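Local coordinates for protein uncharacterized tRNA/rRNA methyltransferase HI_0380 (Haemophilus influenzae, PDB 3ILK) that probably methylates tRNA or rRNA using S-adenosyl-L-methionine, as a member of the TrmH family of SPOUT RNA methyltransferases, at residues 8-22 against 35-48. Residues are numbered along the deposited sequence; the frame is centred on the assembly and turned at random. Where two conformers were deposited one is given.
Sequences IRIVLIETSHSGNIG and QLCLVSPKSVDEQS
Strands 8-13 and 35-39 run parallel, their short axes inclined by 26°, and the backbone bonds run from Ile10 N to Gln35 O at one end to Glu14 N to Val39 O (2.8 Å) at the other. Where the strands end, a water joins them, donating to Leu12 O and Val39 O, which already accept strand bonds, and accepting from Thr15 N; Lys42 N then bonds to Thr15 O. On one face of the sheet Val39 CG2 meets both Val11 CG1 and Ile13 CD1, the latter at 3.6 Å. Nearer the start of the strands on this same face, the aliphatic part of Arg9 lies over Cys37 CB before its guanidinium reaches the carbonyls of Ala71 and Asp73. The other face carries Ile10, Leu12, Leu36 and Leu38; Leu12 lies alongside Leu38 but crosses Leu36 at about a right angle. This is a classic beta-alpha-beta unit, part of the parallel sheet of the SPOUT methyltransferase domain, and helix 18-31 connects its two strands. From that helix Ile21, extended at chi2 (174°), drives CD1 against Leu38 CD1 at a tight 3.4 Å, with Pro41 and Val44 also touching this methyl. The start of the helix is tied to that of helix 46-50. Ser18 OG, held between its own N and carbonyl carbon (chi1 56°), donates to Asp45 OD1 (2.7 Å) on the syn side, 32° out of the carboxylate plane. Asp45 and Ser48 form a capping box, and Ser48 OG, accepting from Asp45 N, donates to Ser18 O (2.8 Å) from above the carbonyl plane.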
loop_
_atom_site.group_PDB
_atom_site.type_symbol
_atom_site.label_atom_id
_atom_site.label_comp_id
_atom_site.label_asym_id
_atom_site.label_seq_id
_atom_site.Cartn_x
_atom_site.Cartn_y
_atom_site.Cartn_z
ATOM N N ILE A 8 0.571 -18.321 -15.974
ATOM C CA ILE A 8 1.462 -18.561 -14.808
ATOM C C ILE A 8 1.005 -19.814 -14.051
ATOM O O ILE A 8 -0.087 -19.852 -13.525
ATOM C CB ILE A 8 1.457 -17.390 -13.785
ATOM C CG1 ILE A 8 1.915 -16.051 -14.437
ATOM C CG2 ILE A 8 2.260 -17.769 -12.525
ATOM C CD1 ILE A 8 1.408 -14.748 -13.639
ATOM N N ARG A 9 1.848 -20.826 -14.035
ATOM C CA ARG A 9 1.551 -22.049 -13.296
ATOM C C ARG A 9 2.190 -21.953 -11.928
ATOM O O ARG A 9 3.413 -21.786 -11.823
ATOM C CB ARG A 9 2.089 -23.276 -14.066
ATOM C CG ARG A 9 1.792 -24.656 -13.379
ATOM C CD ARG A 9 2.319 -25.832 -14.190
ATOM N NE ARG A 9 1.856 -25.800 -15.589
ATOM C CZ ARG A 9 2.431 -26.419 -16.621
ATOM N NH1 ARG A 9 3.530 -27.177 -16.485
ATOM N NH2 ARG A 9 1.904 -26.248 -17.829
ATOM N N ILE A 10 1.389 -22.145 -10.890
ATOM C CA ILE A 10 1.866 -22.231 -9.522
ATOM C C ILE A 10 2.105 -23.714 -9.196
ATOM O O ILE A 10 1.191 -24.521 -9.281
ATOM C CB ILE A 10 0.826 -21.593 -8.543
ATOM C CG1 ILE A 10 0.633 -20.088 -8.830
ATOM C CG2 ILE A 10 1.185 -21.827 -7.042
ATOM C CD1 ILE A 10 1.850 -19.225 -8.546
ATOM N N VAL A 11 3.341 -24.073 -8.857
ATOM C CA VAL A 11 3.635 -25.476 -8.558
ATOM C C VAL A 11 3.922 -25.650 -7.073
ATOM O O VAL A 11 4.759 -24.975 -6.529
ATOM C CB VAL A 11 4.866 -25.983 -9.363
ATOM C CG1 VAL A 11 5.128 -27.502 -9.015
ATOM C CG2 VAL A 11 4.691 -25.671 -10.930
ATOM N N LEU A 12 3.254 -26.590 -6.419
ATOM C CA LEU A 12 3.524 -26.876 -5.033
ATOM C C LEU A 12 4.168 -28.279 -4.866
ATOM O O LEU A 12 3.516 -29.353 -5.118
ATOM C CB LEU A 12 2.213 -26.825 -4.226
ATOM C CG LEU A 12 1.236 -25.660 -4.418
ATOM C CD1 LEU A 12 0.010 -25.800 -3.432
ATOM C CD2 LEU A 12 1.901 -24.284 -4.248
ATOM N N ILE A 13 5.438 -28.254 -4.438
ATOM C CA ILE A 13 6.217 -29.486 -4.213
ATOM C C ILE A 13 5.874 -30.178 -2.913
ATOM O O ILE A 13 6.146 -29.655 -1.832
ATOM C CB ILE A 13 7.713 -29.230 -4.176
ATOM C CG1 ILE A 13 8.168 -28.366 -5.402
ATOM C CG2 ILE A 13 8.489 -30.546 -4.165
ATOM C CD1 ILE A 13 7.839 -28.970 -6.773
ATOM N N GLU A 14 5.357 -31.394 -3.042
ATOM C CA GLU A 14 5.064 -32.271 -1.886
ATOM C C GLU A 14 4.411 -31.536 -0.776
ATOM O O GLU A 14 5.037 -31.308 0.231
ATOM C CB GLU A 14 6.326 -32.961 -1.363
ATOM C CG GLU A 14 7.033 -33.730 -2.452
ATOM C CD GLU A 14 8.310 -34.382 -1.966
ATOM O OE1 GLU A 14 8.471 -34.623 -0.739
ATOM O OE2 GLU A 14 9.130 -34.729 -2.807
ATOM N N THR A 15 3.144 -31.182 -0.933
ATOM C CA THR A 15 2.416 -30.569 0.145
ATOM C C THR A 15 2.142 -31.681 1.132
ATOM O O THR A 15 2.080 -32.841 0.737
ATOM C CB THR A 15 1.049 -30.032 -0.350
ATOM O OG1 THR A 15 0.276 -31.121 -0.920
ATOM C CG2 THR A 15 1.247 -28.918 -1.359
ATOM N N SER A 16 1.976 -31.304 2.397
ATOM C CA SER A 16 1.681 -32.208 3.505
ATOM C C SER A 16 0.200 -32.220 3.859
ATOM O O SER A 16 -0.565 -33.085 3.355
ATOM C CB SER A 16 2.488 -31.807 4.746
ATOM O OG SER A 16 3.880 -31.832 4.453
ATOM N N HIS A 17 -0.229 -31.327 4.750
ATOM C CA HIS A 17 -1.639 -31.297 5.160
ATOM C C HIS A 17 -2.475 -30.923 3.947
ATOM O O HIS A 17 -2.124 -29.977 3.192
ATOM C CB HIS A 17 -1.869 -30.293 6.296
ATOM C CG HIS A 17 -1.064 -30.577 7.519
ATOM N ND1 HIS A 17 -1.575 -31.264 8.602
ATOM C CD2 HIS A 17 0.217 -30.273 7.834
ATOM C CE1 HIS A 17 -0.643 -31.366 9.531
ATOM N NE2 HIS A 17 0.454 -30.781 9.087
ATOM N N SER A 18 -3.559 -31.670 3.734
ATOM C CA SER A 18 -4.369 -31.507 2.534
ATOM C C SER A 18 -5.054 -30.141 2.526
ATOM O O SER A 18 -5.414 -29.639 1.473
ATOM C CB SER A 18 -5.388 -32.624 2.430
ATOM O OG SER A 18 -6.158 -32.652 3.590
ATOM N N GLY A 19 -5.202 -29.544 3.711
ATOM C CA GLY A 19 -5.673 -28.171 3.852
ATOM C C GLY A 19 -4.778 -27.121 3.227
ATOM O O GLY A 19 -5.267 -26.089 2.811
ATOM N N ASN A 20 -3.469 -27.369 3.164
ATOM C CA ASN A 20 -2.529 -26.409 2.600
ATOM C C ASN A 20 -2.747 -26.143 1.117
ATOM O O ASN A 20 -2.519 -25.032 0.633
ATOM C CB ASN A 20 -1.096 -26.888 2.816
ATOM C CG ASN A 20 -0.737 -26.972 4.285
ATOM O OD1 ASN A 20 -1.488 -26.496 5.135
ATOM N ND2 ASN A 20 0.406 -27.578 4.593
ATOM N N ILE A 21 -3.122 -27.186 0.382
ATOM C CA ILE A 21 -3.557 -27.032 -1.024
ATOM C C ILE A 21 -4.783 -26.102 -1.091
ATOM O O ILE A 21 -4.856 -25.235 -1.928
ATOM C CB ILE A 21 -3.967 -28.419 -1.611
ATOM C CG1 ILE A 21 -2.766 -29.352 -1.644
ATOM C CG2 ILE A 21 -4.705 -28.257 -2.926
ATOM C CD1 ILE A 21 -3.119 -30.765 -2.056
ATOM N N GLY A 22 -5.777 -26.333 -0.227
ATOM C CA GLY A 22 -6.893 -25.402 -0.193
ATOM C C GLY A 22 -6.521 -23.925 0.073
ATOM O O GLY A 22 -7.059 -23.033 -0.577
ATOM N N GLN A 35 -3.872 -21.338 -12.317
ATOM C CA GLN A 35 -3.245 -22.604 -12.712
ATOM C C GLN A 35 -2.405 -23.175 -11.622
ATOM O O GLN A 35 -1.334 -22.653 -11.340
ATOM C CB GLN A 35 -2.339 -22.456 -13.913
ATOM C CG GLN A 35 -2.934 -21.673 -15.062
ATOM C CD GLN A 35 -3.497 -22.568 -16.113
ATOM O OE1 GLN A 35 -2.922 -22.703 -17.196
ATOM N NE2 GLN A 35 -4.613 -23.228 -15.800
ATOM N N LEU A 36 -2.875 -24.273 -11.066
ATOM C CA LEU A 36 -2.250 -24.920 -9.951
ATOM C C LEU A 36 -1.751 -26.341 -10.350
ATOM O O LEU A 36 -2.472 -27.126 -10.967
ATOM C CB LEU A 36 -3.265 -25.005 -8.769
ATOM C CG LEU A 36 -2.709 -25.748 -7.557
ATOM C CD1 LEU A 36 -1.560 -24.939 -6.918
ATOM C CD2 LEU A 36 -3.839 -26.037 -6.506
ATOM N N CYS A 37 -0.514 -26.642 -9.972
ATOM C CA CYS A 37 0.091 -27.955 -10.164
ATOM C C CYS A 37 0.715 -28.455 -8.854
ATOM O O CYS A 37 1.510 -27.730 -8.210
ATOM C CB CYS A 37 1.127 -27.839 -11.271
ATOM S SG CYS A 37 2.018 -29.337 -11.688
ATOM N N LEU A 38 0.317 -29.667 -8.454
ATOM C CA LEU A 38 0.830 -30.423 -7.301
ATOM C C LEU A 38 1.826 -31.538 -7.707
ATOM O O LEU A 38 1.538 -32.312 -8.639
ATOM C CB LEU A 38 -0.347 -31.015 -6.516
ATOM C CG LEU A 38 -1.565 -30.088 -6.249
ATOM C CD1 LEU A 38 -2.648 -30.834 -5.437
ATOM C CD2 LEU A 38 -1.111 -28.782 -5.514
ATOM N N VAL A 39 3.006 -31.558 -7.059
ATOM C CA VAL A 39 3.966 -32.660 -7.199
ATOM C C VAL A 39 3.825 -33.543 -5.991
ATOM O O VAL A 39 4.021 -33.096 -4.844
ATOM C CB VAL A 39 5.396 -32.180 -7.377
ATOM C CG1 VAL A 39 6.412 -33.358 -7.657
ATOM C CG2 VAL A 39 5.493 -31.102 -8.570
ATOM N N SER A 40 3.431 -34.798 -6.218
ATOM C CA SER A 40 3.358 -35.767 -5.124
ATOM C C SER A 40 2.798 -35.155 -3.843
ATOM O O SER A 40 3.487 -35.156 -2.838
ATOM C CB SER A 40 4.739 -36.322 -4.770
ATOM O OG SER A 40 5.197 -37.104 -5.831
ATOM N N PRO A 41 1.576 -34.615 -3.893
ATOM C CA PRO A 41 0.982 -34.209 -2.648
ATOM C C PRO A 41 0.829 -35.446 -1.802
ATOM O O PRO A 41 0.602 -36.577 -2.307
ATOM C CB PRO A 41 -0.408 -33.686 -3.062
ATOM C CG PRO A 41 -0.710 -34.430 -4.328
ATOM C CD PRO A 41 0.636 -34.470 -5.023
ATOM N N LYS A 42 0.946 -35.245 -0.507
ATOM C CA LYS A 42 0.803 -36.362 0.420
ATOM C C LYS A 42 -0.646 -36.788 0.462
ATOM O O LYS A 42 -0.993 -37.974 0.640
ATOM C CB LYS A 42 1.273 -35.886 1.780
ATOM C CG LYS A 42 1.169 -36.904 2.897
ATOM C CD LYS A 42 1.854 -36.324 4.127
ATOM C CE LYS A 42 2.056 -37.409 5.184
ATOM N NZ LYS A 42 0.812 -38.190 5.295
ATOM N N SER A 43 -1.540 -35.828 0.355
ATOM C CA SER A 43 -2.942 -36.195 0.382
ATOM C C SER A 43 -3.800 -35.053 -0.128
ATOM O O SER A 43 -3.498 -33.889 0.115
ATOM C CB SER A 43 -3.340 -36.530 1.805
ATOM O OG SER A 43 -4.145 -35.498 2.294
ATOM N N VAL A 44 -4.855 -35.384 -0.855
ATOM C CA VAL A 44 -5.854 -34.372 -1.231
ATOM C C VAL A 44 -7.219 -34.947 -0.920
ATOM O O VAL A 44 -7.529 -36.028 -1.368
ATOM C CB VAL A 44 -5.731 -33.901 -2.730
ATOM C CG1 VAL A 44 -4.464 -34.413 -3.440
ATOM C CG2 VAL A 44 -7.018 -34.114 -3.489
ATOM N N ASP A 45 -8.038 -34.231 -0.163
ATOM C CA ASP A 45 -9.293 -34.800 0.326
ATOM C C ASP A 45 -10.237 -33.639 0.605
ATOM O O ASP A 45 -9.984 -32.536 0.136
ATOM C CB ASP A 45 -9.022 -35.589 1.605
ATOM C CG ASP A 45 -8.374 -34.723 2.686
ATOM O OD1 ASP A 45 -8.611 -33.490 2.708
ATOM O OD2 ASP A 45 -7.598 -35.263 3.503
ATOM N N GLU A 46 -11.286 -33.877 1.391
ATOM C CA GLU A 46 -12.277 -32.844 1.662
ATOM C C GLU A 46 -11.655 -31.537 2.196
ATOM O O GLU A 46 -12.056 -30.451 1.785
ATOM C CB GLU A 46 -13.385 -33.361 2.576
ATOM C CG GLU A 46 -14.564 -32.399 2.750
ATOM C CD GLU A 46 -15.584 -32.438 1.598
ATOM O OE1 GLU A 46 -16.716 -32.960 1.806
ATOM O OE2 GLU A 46 -15.263 -31.926 0.493
ATOM N N GLN A 47 -10.653 -31.654 3.065
ATOM C CA GLN A 47 -9.936 -30.494 3.592
ATOM C C GLN A 47 -9.279 -29.609 2.523
ATOM O O GLN A 47 -9.203 -28.395 2.716
ATOM C CB GLN A 47 -8.887 -30.908 4.640
ATOM C CG GLN A 47 -9.465 -31.515 5.909
ATOM C CD GLN A 47 -10.639 -30.711 6.417
ATOM O OE1 GLN A 47 -10.506 -29.516 6.734
ATOM N NE2 GLN A 47 -11.809 -31.349 6.473
ATOM N N SER A 48 -8.807 -30.206 1.417
ATOM C CA SER A 48 -8.260 -29.444 0.298
ATOM C C SER A 48 -9.335 -28.533 -0.292
ATOM O O SER A 48 -9.047 -27.408 -0.753
ATOM C CB SER A 48 -7.708 -30.384 -0.788
ATOM O OG SER A 48 -6.803 -31.326 -0.225
HETATM O O HOH W 1 -2.603 -18.809 -13.028
HETATM O O HOH W 2 -0.679 -24.660 -16.296
HETATM O O HOH W 3 2.230 -31.114 -3.718
HETATM O O HOH W 4 -1.026 -32.794 0.754
HETATM O O HOH W 5 -4.197 -34.325 5.573
#